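Local coordinates for protein dehydrogenase (Chromobacterium violaceum, PDB 3Q2I) that binds NADH and UDP-GlcNAcA and probably oxidises this nucleotide sugar, a step toward 2,3-diacetamido-2,3-dideoxy-D-mannuronic acid, at residues R12-A17 / N310-M315; A72-D77 / A98-M103; Y157-N162 / G253-L258; T215-I220 / T243-P248. All coordinates share one frame; numbering follows the deposited sequence.

Interaction 1. Residues R12-A17 / N310-M315; sequences RKIRFA and NVIKTM
I14 and F16, on the first strand of the NAD-binding Rossmann fold, turn their side chains onto I312, V311 and M315 of the helix ending at 315. I14 carries much of the contact. Its CB is directed at the helix and branches so that both arms reach M315. CG2, anti to the backbone N, runs beside the methionine chain, 4.1 Å from M315 CG. CG1, anti to the carbonyl carbon at chi1 -43°, also lies 4.1 Å from M315 CB, and 4.3 Å from I312 CG2 on the preceding turn. At the tip, CD1 makes the tightest touch, 3.7 Å from M315 CB, and the two side chains pass each other at a slant. Two residues on, F16 uses the far rim of its ring. V311 CG1 sits at the ring edge, near its plane, 4.2 Å from both F16 CE1 and F16 CZ, while I312 CG1 comes to 4.3 Å from F16 CZ. The interface is wholly apolar and buried. The strand and helix segments run at 127° to each other, their axes approaching to 9.9 Å, so side chains alone span the gap. A helix from the C-terminal part of the sequence is thereby laid on the parallel Rossmann sheet. V311 and M315 also touch I78 of strand 78-81, I312 reaches A39 of strand 39-45, M315 packs on H101 of strand 101-104, and Y308, a turn earlier in the helix, meets the F16 ring with the planes at about 55°.

Interaction 2. Residues A72-D77 / A98-M103; sequences AQTDAD and AGFHVM
The carbonyl oxygen D77 O is approached by H101 from the neighbouring strand and by a water. H101 N gives it a weak, bent bond (3.4 Å, 125° at the hydrogen), the water donates at 3.1 Å from D77 O, and the imidazole edge brings H101 CD2 to 3.2 Å from the same oxygen, near the ring plane. The site belongs to a beta-alpha-beta crossover of the Rossmann fold: D77 leads into strand 78-81, helix 88-97 crosses over, and H101 opens the parallel strand 101-104. The helix ends in a Schellman motif, with G99 at positive phi (91°), and G99 O takes the second hydrogen bond of the water, which thus bridges the entrances of the two strands. D77's carboxylate faces elsewhere and pairs with R12 and the backbone N of R15, while H101 ND1 is bonded to H128 N. F100 then lies across the segment 74-76. Its ring meets two carbonyl oxygens edge-on and in plane, A76 O at 3.2 Å from CD1 and T74 O at 3.7 Å from CZ, so the weakly positive ring hydrogens face oxygen. T74 is held by an ST turn, its OG1 accepting from A76 N and also bonded to D43. Its methyl meets the F100 ring obliquely, with T74 CG2 3.7 Å from both F100 CE1 and F100 CZ.

Interaction 3. Residues Y157-N162 / G253-L258; sequences YMVNVN and GSITIL
Y157 and M158 both donate their backbone N to L258 O, at 2.8 Å and 3.1 Å respectively and in the carbonyl plane, a classic beta bulge that begins this antiparallel pairing of 157-162 with 253-258. Beyond it the strands are knit by reciprocal bonds at M158-L258, N160-T256 and N162-S254, with CA-H...O contacts between. One face is apolar and closely filled: V161 CG2 lies 3.8 Å from I255 CG1, whose extended chain carries CD1 on to V159 CG1 at 4.2 Å, and these residues pack with I257 under helices 139-149 and 193-203. The other face, with M158, N160, N162, S254, T256 and L258, is looser between the strands. A water settles there, giving hydrogen bonds to N160 O and S254 OG (2.8 Å) and bonded also to T256 OG1. M158 and L258 lie side by side at the bulge end, where they and N160 are met by a second subunit. S254 OG and N162 ND2 both bind E252, and N162 OD1 binds N241. This strand pair thus turns an apolar side to its own helices and a mixed side, with a water among the polar groups, toward the neighbouring subunit.

Interaction 4. Residues T215-I220 / T243-P248; sequences TLARNI and TMLTYP
L216 begins the contact with its CB, 3.8 Å from CD1 of L245, the residue that receives nearly everything the segment 215-220 offers. A217 follows, its methyl carbon CB set between the two branches of the leucine, 3.9 Å from L245 CD1 and 4.0 Å from L245 CD2. The backbone here is curled round a carboxylate: D224 OD1 accepts from the N of L216, and D224 OD2 from the N of both A217 and R218. The two segments are neighbouring loops at one end of the large mixed sheet of the C-terminal domain. Segment 215-220 connects the antiparallel strands 206-214 and 225-232; the other loop, 243-248, leaves the end of strand 237-243. In this second loop an ST turn helps to place L245, whose N donates to T243 OG1 (3.0 Å, 144° at the hydrogen). With CG anti to the carbonyl carbon (chi1 -58°), the L245 side chain is sent across to the first loop. R218 comes next, modelled in two conformers. In the one described, its chain bends at chi2 (-73°) and slides past L245 in the opposite direction, bringing the guanidinium face over the methyl so that CD2 sits 3.6 Å from R218 CZ, above the centre of the group. R218 NE here donates to R167 O; this bond and the packing on L245 are less certain in the other conformer. R167 lines the UDP-sugar pocket, as do W165 and T166, which bond T246. On the second loop, L245 also packs on Y157 of a second subunit.

Interactions 1 and 2 adjoin in the Rossmann part, with centres about 12 Å apart: R15 of the first forms a salt bridge with D75 of the second, and its carbonyl oxygen probably accepts a hydrogen bond from D77 N. Interactions 3 and 4 share the mixed sheet of the C-terminal part, on the opposite side of the chain's centre, and both meet a second subunit. Interaction 1 is pure apolar helix-on-sheet packing, interaction 2 mixes a weak backbone bond, a water and ring-edge contacts, and interaction 3 is a full strand pairing. Interaction 4 joins two loops through one leucine. Interactions 1 and 3 are wholly buried, whereas 2 and 4 include partly exposed residues.

Interaction 1. Residues R12-A17 / N310-M315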
loop_
_atom_site.group_PDB
_atom_site.type_symbol
_atom_site.label_atom_id
_atom_site.label_comp_id
_atom_site.label_asym_id
_atom_site.label_seq_id
_atom_site.Cartn_x
_atom_site.Cartn_y
_atom_site.Cartn_z
ATOM N N ARG A 12 18.338 44.327 37.561
ATOM C CA ARG A 12 17.979 45.222 36.476
ATOM C C ARG A 12 16.665 44.707 35.889
ATOM O O ARG A 12 16.159 43.648 36.265
ATOM C CB ARG A 12 19.088 45.263 35.420
ATOM C CG ARG A 12 19.601 43.891 34.985
ATOM C CD ARG A 12 20.492 44.029 33.762
ATOM N NE ARG A 12 20.976 42.757 33.243
ATOM C CZ ARG A 12 20.321 42.031 32.333
ATOM N NH1 ARG A 12 19.131 42.422 31.886
ATOM N NH2 ARG A 12 20.854 40.904 31.894
ATOM N N LYS A 13 16.072 45.478 34.993
ATOM C CA LYS A 13 14.950 44.935 34.239
ATOM C C LYS A 13 15.489 43.899 33.242
ATOM O O LYS A 13 16.632 43.986 32.784
ATOM C CB LYS A 13 14.224 46.075 33.529
ATOM C CG LYS A 13 13.512 47.035 34.489
ATOM C CD LYS A 13 13.200 48.344 33.795
ATOM C CE LYS A 13 12.479 49.317 34.728
ATOM N NZ LYS A 13 12.100 50.566 34.003
ATOM N N ILE A 14 14.660 42.905 32.921
ATOM C CA ILE A 14 14.914 42.068 31.735
ATOM C C ILE A 14 14.802 42.858 30.425
ATOM O O ILE A 14 13.877 43.655 30.245
ATOM C CB ILE A 14 13.899 40.901 31.659
ATOM C CG1 ILE A 14 13.694 40.268 33.045
ATOM C CG2 ILE A 14 14.342 39.889 30.584
ATOM C CD1 ILE A 14 14.998 39.698 33.649
ATOM N N ARG A 15 15.738 42.623 29.514
ATOM C CA ARG A 15 15.811 43.360 28.280
ATOM C C ARG A 15 15.254 42.519 27.127
ATOM O O ARG A 15 15.642 41.352 27.000
ATOM C CB ARG A 15 17.244 43.797 28.031
ATOM C CG ARG A 15 17.700 44.699 29.195
ATOM C CD ARG A 15 19.133 45.112 29.046
ATOM N NE ARG A 15 20.083 44.072 29.427
ATOM C CZ ARG A 15 21.382 44.304 29.600
ATOM N NH1 ARG A 15 21.853 45.532 29.426
ATOM N NH2 ARG A 15 22.211 43.324 29.941
ATOM N N PHE A 16 14.351 43.115 26.356
ATOM C CA PHE A 16 13.739 42.463 25.174
ATOM C C PHE A 16 14.136 43.151 23.873
ATOM O O PHE A 16 14.275 44.381 23.797
ATOM C CB PHE A 16 12.233 42.500 25.345
ATOM C CG PHE A 16 11.705 41.557 26.401
ATOM C CD1 PHE A 16 11.332 40.256 26.066
ATOM C CD2 PHE A 16 11.664 41.922 27.745
ATOM C CE1 PHE A 16 10.865 39.395 27.039
ATOM C CE2 PHE A 16 11.189 41.068 28.720
ATOM C CZ PHE A 16 10.811 39.786 28.375
ATOM N N ALA A 17 14.308 42.381 22.794
ATOM C CA ALA A 17 14.370 42.969 21.462
ATOM C C ALA A 17 13.241 42.301 20.668
ATOM O O ALA A 17 12.783 41.184 21.034
ATOM C CB ALA A 17 15.701 42.697 20.790
ATOM N N ASN A 310 5.170 34.951 33.084
ATOM C CA ASN A 310 5.974 33.730 33.171
ATOM C C ASN A 310 7.377 33.836 32.562
ATOM O O ASN A 310 8.332 33.241 33.090
ATOM C CB ASN A 310 5.197 32.511 32.623
ATOM C CG ASN A 310 6.093 31.291 32.414
ATOM O OD1 ASN A 310 6.370 30.924 31.278
ATOM N ND2 ASN A 310 6.534 30.651 33.502
ATOM N N VAL A 311 7.517 34.554 31.447
ATOM C CA VAL A 311 8.794 34.684 30.779
ATOM C C VAL A 311 9.734 35.501 31.678
ATOM O O VAL A 311 10.895 35.139 31.850
ATOM C CB VAL A 311 8.644 35.363 29.424
ATOM C CG1 VAL A 311 9.972 35.699 28.777
ATOM C CG2 VAL A 311 7.778 34.476 28.468
ATOM N N ILE A 312 9.185 36.579 32.238
ATOM C CA ILE A 312 9.943 37.395 33.206
ATOM C C ILE A 312 10.348 36.601 34.425
ATOM O O ILE A 312 11.531 36.579 34.738
ATOM C CB ILE A 312 9.154 38.677 33.568
ATOM C CG1 ILE A 312 9.185 39.618 32.358
ATOM C CG2 ILE A 312 9.812 39.433 34.781
ATOM C CD1 ILE A 312 8.023 40.605 32.381
ATOM N N LYS A 313 9.410 35.925 35.070
ATOM C CA LYS A 313 9.746 35.053 36.195
ATOM C C LYS A 313 10.803 34.013 35.847
ATOM O O LYS A 313 11.751 33.772 36.609
ATOM C CB LYS A 313 8.513 34.405 36.812
ATOM C CG LYS A 313 7.545 35.373 37.468
ATOM C CD LYS A 313 6.326 34.627 37.952
ATOM C CE LYS A 313 5.737 35.393 39.121
ATOM N NZ LYS A 313 4.328 35.748 38.862
ATOM N N THR A 314 10.725 33.434 34.643
ATOM C CA THR A 314 11.743 32.449 34.301
ATOM C C THR A 314 13.109 33.108 34.307
ATOM O O THR A 314 14.089 32.518 34.789
ATOM C CB THR A 314 11.438 31.843 32.872
ATOM O OG1 THR A 314 10.194 31.155 32.968
ATOM C CG2 THR A 314 12.537 30.885 32.404
ATOM N N MET A 315 13.217 34.290 33.724
ATOM C CA MET A 315 14.505 34.967 33.590
ATOM C C MET A 315 15.058 35.377 34.973
ATOM O O MET A 315 16.281 35.447 35.163
ATOM C CB MET A 315 14.379 36.191 32.697
ATOM C CG MET A 315 14.059 35.882 31.229
ATOM S SD MET A 315 15.027 34.506 30.564
ATOM C CE MET A 315 16.435 35.488 30.181
#

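Interaction 2. Residues A72-D77 / A98-M103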
loop_
_atom_site.group_PDB
_atom_site.type_symbol
_atom_site.label_atom_id
_atom_site.label_comp_id
_atom_site.label_asym_id
_atom_site.label_seq_id
_atom_site.Cartn_x
_atom_site.Cartn_y
_atom_site.Cartn_z
ATOM N N ALA A 72 23.817 41.923 16.163
ATOM C CA ALA A 72 25.161 42.471 16.382
ATOM C C ALA A 72 25.210 43.611 17.425
ATOM O O ALA A 72 26.271 43.925 17.968
ATOM C CB ALA A 72 25.750 42.941 15.049
ATOM N N GLN A 73 24.078 44.241 17.713
ATOM C CA GLN A 73 24.083 45.427 18.554
ATOM C C GLN A 73 23.422 45.256 19.917
ATOM O O GLN A 73 23.895 45.790 20.927
ATOM C CB GLN A 73 23.492 46.613 17.798
ATOM C CG GLN A 73 24.235 46.955 16.516
ATOM C CD GLN A 73 23.473 47.981 15.714
ATOM O OE1 GLN A 73 22.834 48.863 16.294
ATOM N NE2 GLN A 73 23.518 47.871 14.384
ATOM N N THR A 74 22.323 44.515 19.968
ATOM C CA THR A 74 21.467 44.538 21.135
ATOM C C THR A 74 22.098 43.769 22.295
ATOM O O THR A 74 22.816 42.797 22.090
ATOM C CB THR A 74 20.062 43.994 20.790
ATOM O OG1 THR A 74 19.154 44.269 21.864
ATOM C CG2 THR A 74 20.115 42.475 20.540
ATOM N N ASP A 75 21.864 44.210 23.518
ATOM C CA ASP A 75 22.188 43.343 24.646
ATOM C C ASP A 75 20.893 42.880 25.294
ATOM O O ASP A 75 20.743 42.791 26.512
ATOM C CB ASP A 75 23.185 44.018 25.602
ATOM C CG ASP A 75 22.627 45.262 26.256
ATOM O OD1 ASP A 75 21.578 45.787 25.832
ATOM O OD2 ASP A 75 23.240 45.708 27.251
ATOM N N ALA A 76 19.899 42.599 24.452
ATOM C CA ALA A 76 18.656 42.056 24.988
ATOM C C ALA A 76 18.952 40.694 25.593
ATOM O O ALA A 76 19.888 40.025 25.155
ATOM C CB ALA A 76 17.603 41.919 23.860
ATOM N N ASP A 77 18.160 40.308 26.588
ATOM C CA ASP A 77 18.185 38.954 27.147
ATOM C C ASP A 77 17.411 38.009 26.194
ATOM O O ASP A 77 17.830 36.876 25.976
ATOM C CB ASP A 77 17.501 38.959 28.510
ATOM C CG ASP A 77 18.273 39.782 29.541
ATOM O OD1 ASP A 77 19.463 39.486 29.704
ATOM O OD2 ASP A 77 17.707 40.736 30.092
ATOM N N ALA A 98 23.692 33.285 18.083
ATOM C CA ALA A 98 24.318 34.547 18.525
ATOM C C ALA A 98 24.246 34.709 20.034
ATOM O O ALA A 98 24.595 35.766 20.570
ATOM C CB ALA A 98 23.636 35.760 17.870
ATOM N N GLY A 99 23.749 33.709 20.747
ATOM C CA GLY A 99 23.723 33.793 22.204
ATOM C C GLY A 99 22.504 34.364 22.904
ATOM O O GLY A 99 22.599 34.703 24.087
ATOM N N PHE A 100 21.334 34.380 22.251
ATOM C CA PHE A 100 20.108 34.927 22.851
ATOM C C PHE A 100 19.055 33.866 23.142
ATOM O O PHE A 100 18.880 32.921 22.343
ATOM C CB PHE A 100 19.470 35.976 21.937
ATOM C CG PHE A 100 20.358 37.168 21.642
ATOM C CD1 PHE A 100 20.304 38.296 22.460
ATOM C CD2 PHE A 100 21.250 37.144 20.581
ATOM C CE1 PHE A 100 21.127 39.377 22.197
ATOM C CE2 PHE A 100 22.097 38.229 20.329
ATOM C CZ PHE A 100 22.027 39.335 21.144
ATOM N N HIS A 101 18.371 33.991 24.268
ATOM C CA HIS A 101 17.043 33.402 24.450
ATOM C C HIS A 101 16.063 33.958 23.432
ATOM O O HIS A 101 16.172 35.117 22.983
ATOM C CB HIS A 101 16.518 33.728 25.859
ATOM C CG HIS A 101 17.490 33.417 26.949
ATOM N ND1 HIS A 101 17.832 32.128 27.303
ATOM C CD2 HIS A 101 18.204 34.234 27.767
ATOM C CE1 HIS A 101 18.657 32.158 28.336
ATOM N NE2 HIS A 101 18.920 33.424 28.617
ATOM N N VAL A 102 15.147 33.088 22.998
ATOM C CA VAL A 102 14.214 33.438 21.927
ATOM C C VAL A 102 12.802 33.236 22.439
ATOM O O VAL A 102 12.489 32.251 23.135
ATOM C CB VAL A 102 14.465 32.522 20.706
ATOM C CG1 VAL A 102 13.293 32.683 19.678
ATOM C CG2 VAL A 102 15.793 32.818 20.063
ATOM N N MET A 103 11.898 34.150 22.100
ATOM C CA MET A 103 10.484 33.921 22.341
ATOM C C MET A 103 9.845 33.979 20.958
ATOM O O MET A 103 9.889 35.027 20.325
ATOM C CB MET A 103 9.838 35.068 23.151
ATOM C CG MET A 103 8.323 34.904 23.283
ATOM S SD MET A 103 7.485 36.424 23.849
ATOM C CE MET A 103 8.784 36.823 24.990
HETATM O O HOH W 1 20.753 36.017 26.375
#

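Interaction 3. Residues Y157-N162 / G253-L258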
loop_
_atom_site.group_PDB
_atom_site.type_symbol
_atom_site.label_atom_id
_atom_site.label_comp_id
_atom_site.label_asym_id
_atom_site.label_seq_id
_atom_site.Cartn_x
_atom_site.Cartn_y
_atom_site.Cartn_z
ATOM N N TYR A 157 -13.619 9.259 26.686
ATOM C CA TYR A 157 -14.191 8.475 25.603
ATOM C C TYR A 157 -14.282 9.246 24.297
ATOM O O TYR A 157 -13.972 8.693 23.247
ATOM C CB TYR A 157 -15.623 8.008 25.916
ATOM C CG TYR A 157 -15.673 7.133 27.164
ATOM C CD1 TYR A 157 -14.732 6.125 27.384
ATOM C CD2 TYR A 157 -16.712 7.275 28.071
ATOM C CE1 TYR A 157 -14.839 5.248 28.470
ATOM C CE2 TYR A 157 -16.807 6.420 29.147
ATOM C CZ TYR A 157 -15.861 5.450 29.349
ATOM O OH TYR A 157 -15.977 4.585 30.408
ATOM N N MET A 158 -14.728 10.503 24.336
ATOM C CA MET A 158 -15.134 11.240 23.166
ATOM C C MET A 158 -14.861 12.723 23.319
ATOM O O MET A 158 -15.153 13.340 24.340
ATOM C CB MET A 158 -16.619 10.963 22.876
ATOM C CG MET A 158 -17.288 11.782 21.759
ATOM S SD MET A 158 -16.438 11.695 20.149
ATOM C CE MET A 158 -16.344 9.919 19.915
ATOM N N VAL A 159 -14.263 13.313 22.293
ATOM C CA VAL A 159 -13.875 14.724 22.271
ATOM C C VAL A 159 -14.307 15.344 20.938
ATOM O O VAL A 159 -14.144 14.715 19.870
ATOM C CB VAL A 159 -12.335 14.892 22.463
ATOM C CG1 VAL A 159 -11.960 16.381 22.469
ATOM C CG2 VAL A 159 -11.872 14.279 23.765
ATOM N N ASN A 160 -14.922 16.541 20.963
ATOM C CA ASN A 160 -15.203 17.279 19.736
ATOM C C ASN A 160 -14.774 18.711 19.880
ATOM O O ASN A 160 -15.142 19.354 20.867
ATOM C CB ASN A 160 -16.691 17.177 19.367
ATOM C CG ASN A 160 -17.061 18.013 18.182
ATOM O OD1 ASN A 160 -17.925 18.873 18.280
ATOM N ND2 ASN A 160 -16.449 17.760 17.035
ATOM N N VAL A 161 -13.946 19.190 18.973
ATOM C CA VAL A 161 -13.557 20.612 18.927
ATOM C C VAL A 161 -14.127 21.234 17.637
ATOM O O VAL A 161 -13.902 20.709 16.538
ATOM C CB VAL A 161 -12.036 20.756 18.944
ATOM C CG1 VAL A 161 -11.593 22.215 18.767
ATOM C CG2 VAL A 161 -11.488 20.196 20.245
ATOM N N ASN A 162 -14.770 22.402 17.700
ATOM C CA ASN A 162 -15.270 23.099 16.517
ATOM C C ASN A 162 -14.722 24.500 16.520
ATOM O O ASN A 162 -14.735 25.180 17.547
ATOM C CB ASN A 162 -16.792 23.246 16.488
ATOM C CG ASN A 162 -17.496 21.912 16.375
ATOM O OD1 ASN A 162 -17.044 21.003 15.691
ATOM N ND2 ASN A 162 -18.683 21.836 16.958
ATOM N N GLY A 253 -16.309 28.553 18.902
ATOM C CA GLY A 253 -14.995 28.015 19.279
ATOM C C GLY A 253 -15.330 27.171 20.476
ATOM O O GLY A 253 -15.593 27.693 21.570
ATOM N N SER A 254 -15.387 25.842 20.311
ATOM C CA SER A 254 -15.894 24.997 21.397
ATOM C C SER A 254 -15.110 23.718 21.565
ATOM O O SER A 254 -14.449 23.253 20.633
ATOM C CB SER A 254 -17.362 24.587 21.252
ATOM O OG SER A 254 -17.513 23.705 20.142
ATOM N N ILE A 255 -15.233 23.150 22.749
ATOM C CA ILE A 255 -14.753 21.805 23.004
ATOM C C ILE A 255 -15.736 21.079 23.871
ATOM O O ILE A 255 -16.153 21.599 24.938
ATOM C CB ILE A 255 -13.320 21.805 23.599
ATOM C CG1 ILE A 255 -12.811 20.367 23.778
ATOM C CG2 ILE A 255 -13.186 22.594 24.966
ATOM C CD1 ILE A 255 -11.287 20.229 24.132
ATOM N N THR A 256 -15.976 19.817 23.519
ATOM C CA THR A 256 -16.838 18.959 24.314
ATOM C C THR A 256 -16.007 17.769 24.730
ATOM O O THR A 256 -15.273 17.224 23.900
ATOM C CB THR A 256 -18.017 18.456 23.464
ATOM O OG1 THR A 256 -18.774 19.597 23.052
ATOM C CG2 THR A 256 -18.874 17.517 24.282
ATOM N N ILE A 257 -16.011 17.415 26.016
ATOM C CA ILE A 257 -15.254 16.272 26.518
ATOM C C ILE A 257 -16.153 15.362 27.302
ATOM O O ILE A 257 -16.837 15.837 28.219
ATOM C CB ILE A 257 -14.086 16.680 27.455
ATOM C CG1 ILE A 257 -13.182 17.683 26.703
ATOM C CG2 ILE A 257 -13.358 15.416 27.906
ATOM C CD1 ILE A 257 -12.095 18.338 27.598
ATOM N N LEU A 258 -16.222 14.095 26.910
ATOM C CA LEU A 258 -17.054 13.066 27.518
ATOM C C LEU A 258 -16.213 11.941 28.038
ATOM O O LEU A 258 -15.466 11.333 27.275
ATOM C CB LEU A 258 -18.029 12.513 26.476
ATOM C CG LEU A 258 -18.900 13.533 25.733
ATOM C CD1 LEU A 258 -19.856 12.831 24.798
ATOM C CD2 LEU A 258 -19.685 14.432 26.779
HETATM O O HOH W 2 -17.654 21.002 20.855
#

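Interaction 4. Residues T215-I220 / T243-P248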
loop_
_atom_site.group_PDB
_atom_site.type_symbol
_atom_site.label_atom_id
_atom_site.label_comp_id
_atom_site.label_asym_id
_atom_site.label_seq_id
_atom_site.Cartn_x
_atom_site.Cartn_y
_atom_site.Cartn_z
ATOM N N THR A 215 -9.582 23.862 0.052
ATOM C CA THR A 215 -9.741 25.322 -0.092
ATOM C C THR A 215 -11.054 25.427 -0.838
ATOM O O THR A 215 -11.078 25.225 -2.078
ATOM C CB THR A 215 -8.624 25.891 -0.962
ATOM O OG1 THR A 215 -7.354 25.567 -0.369
ATOM C CG2 THR A 215 -8.746 27.409 -1.009
ATOM N N LEU A 216 -12.140 25.660 -0.118
ATOM C CA LEU A 216 -13.466 25.657 -0.746
ATOM C C LEU A 216 -13.925 26.999 -1.306
ATOM O O LEU A 216 -14.871 27.062 -2.107
ATOM C CB LEU A 216 -14.557 25.116 0.178
ATOM C CG LEU A 216 -14.210 23.702 0.640
ATOM C CD1 LEU A 216 -15.268 23.216 1.630
ATOM C CD2 LEU A 216 -14.236 22.757 -0.591
ATOM N N ALA A 217 -13.260 28.070 -0.881
ATOM C CA ALA A 217 -13.733 29.387 -1.377
ATOM C C ALA A 217 -12.637 30.406 -1.518
ATOM O O ALA A 217 -12.694 31.236 -2.418
ATOM C CB ALA A 217 -14.793 29.962 -0.503
ATOM N N ARG A 218 -11.657 30.434 -0.627
ATOM C CA ARG A 218 -10.675 31.519 -0.708
ATOM C C ARG A 218 -9.633 31.303 -1.791
ATOM O O ARG A 218 -9.386 30.173 -2.216
ATOM C CB ARG A 218 -10.015 31.730 0.653
ATOM C CG ARG A 218 -11.035 32.099 1.693
ATOM C CD ARG A 218 -11.559 33.558 1.512
ATOM N NE ARG A 218 -12.636 33.754 2.469
ATOM C CZ ARG A 218 -13.932 33.622 2.201
ATOM N NH1 ARG A 218 -14.320 33.388 0.944
ATOM N NH2 ARG A 218 -14.828 33.816 3.162
ATOM N N ASN A 219 -9.053 32.398 -2.275
ATOM C CA ASN A 219 -8.007 32.342 -3.266
ATOM C C ASN A 219 -6.637 32.353 -2.594
ATOM O O ASN A 219 -5.960 33.385 -2.473
ATOM C CB ASN A 219 -8.179 33.513 -4.249
ATOM C CG ASN A 219 -9.417 33.333 -5.116
ATOM O OD1 ASN A 219 -9.636 32.253 -5.673
ATOM N ND2 ASN A 219 -10.231 34.389 -5.239
ATOM N N ILE A 220 -6.263 31.174 -2.095
ATOM C CA ILE A 220 -5.061 30.947 -1.311
ATOM C C ILE A 220 -4.683 29.486 -1.586
ATOM O O ILE A 220 -5.506 28.763 -2.090
ATOM C CB ILE A 220 -5.312 31.086 0.191
ATOM C CG1 ILE A 220 -6.463 30.170 0.657
ATOM C CG2 ILE A 220 -5.661 32.539 0.539
ATOM C CD1 ILE A 220 -6.838 30.364 2.109
ATOM N N THR A 243 -13.648 25.781 9.965
ATOM C CA THR A 243 -13.733 26.471 8.686
ATOM C C THR A 243 -13.588 27.952 8.942
ATOM O O THR A 243 -13.942 28.388 10.038
ATOM C CB THR A 243 -15.044 26.227 7.906
ATOM O OG1 THR A 243 -14.982 26.870 6.616
ATOM C CG2 THR A 243 -16.268 26.613 8.767
ATOM N N MET A 244 -12.997 28.656 7.985
ATOM C CA MET A 244 -12.929 30.142 8.001
ATOM C C MET A 244 -14.015 30.712 7.089
ATOM O O MET A 244 -13.976 31.905 6.742
ATOM C CB MET A 244 -11.533 30.627 7.587
ATOM C CG MET A 244 -10.431 30.251 8.553
ATOM S SD MET A 244 -10.707 30.760 10.263
ATOM C CE MET A 244 -10.745 29.218 11.169
ATOM N N LEU A 245 -14.979 29.895 6.691
ATOM C CA LEU A 245 -15.942 30.343 5.669
ATOM C C LEU A 245 -17.321 30.523 6.292
ATOM O O LEU A 245 -18.314 30.507 5.559
ATOM C CB LEU A 245 -16.098 29.277 4.565
ATOM C CG LEU A 245 -14.782 28.941 3.871
ATOM C CD1 LEU A 245 -15.042 27.925 2.761
ATOM C CD2 LEU A 245 -14.053 30.194 3.372
ATOM N N THR A 246 -17.404 30.754 7.601
ATOM C CA THR A 246 -18.703 30.726 8.275
ATOM C C THR A 246 -19.529 31.986 7.933
ATOM O O THR A 246 -19.008 33.118 7.931
ATOM C CB THR A 246 -18.516 30.705 9.783
ATOM O OG1 THR A 246 -17.654 29.592 10.146
ATOM C CG2 THR A 246 -19.863 30.544 10.464
ATOM N N TYR A 247 -20.799 31.747 7.635
ATOM C CA TYR A 247 -21.738 32.851 7.323
ATOM C C TYR A 247 -22.416 33.331 8.573
ATOM O O TYR A 247 -23.050 32.551 9.264
ATOM C CB TYR A 247 -22.821 32.395 6.334
ATOM C CG TYR A 247 -23.840 33.507 6.130
ATOM C CD1 TYR A 247 -23.548 34.573 5.302
ATOM C CD2 TYR A 247 -25.016 33.501 6.845
ATOM C CE1 TYR A 247 -24.438 35.630 5.166
ATOM C CE2 TYR A 247 -25.925 34.540 6.699
ATOM C CZ TYR A 247 -25.612 35.576 5.885
ATOM O OH TYR A 247 -26.537 36.608 5.795
ATOM N N PRO A 248 -22.309 34.651 8.853
ATOM C CA PRO A 248 -21.591 35.702 8.154
ATOM C C PRO A 248 -20.460 36.262 9.005
ATOM O O PRO A 248 -19.750 37.166 8.548
ATOM C CB PRO A 248 -22.656 36.805 8.059
ATOM C CG PRO A 248 -23.347 36.669 9.354
ATOM C CD PRO A 248 -23.322 35.205 9.771
#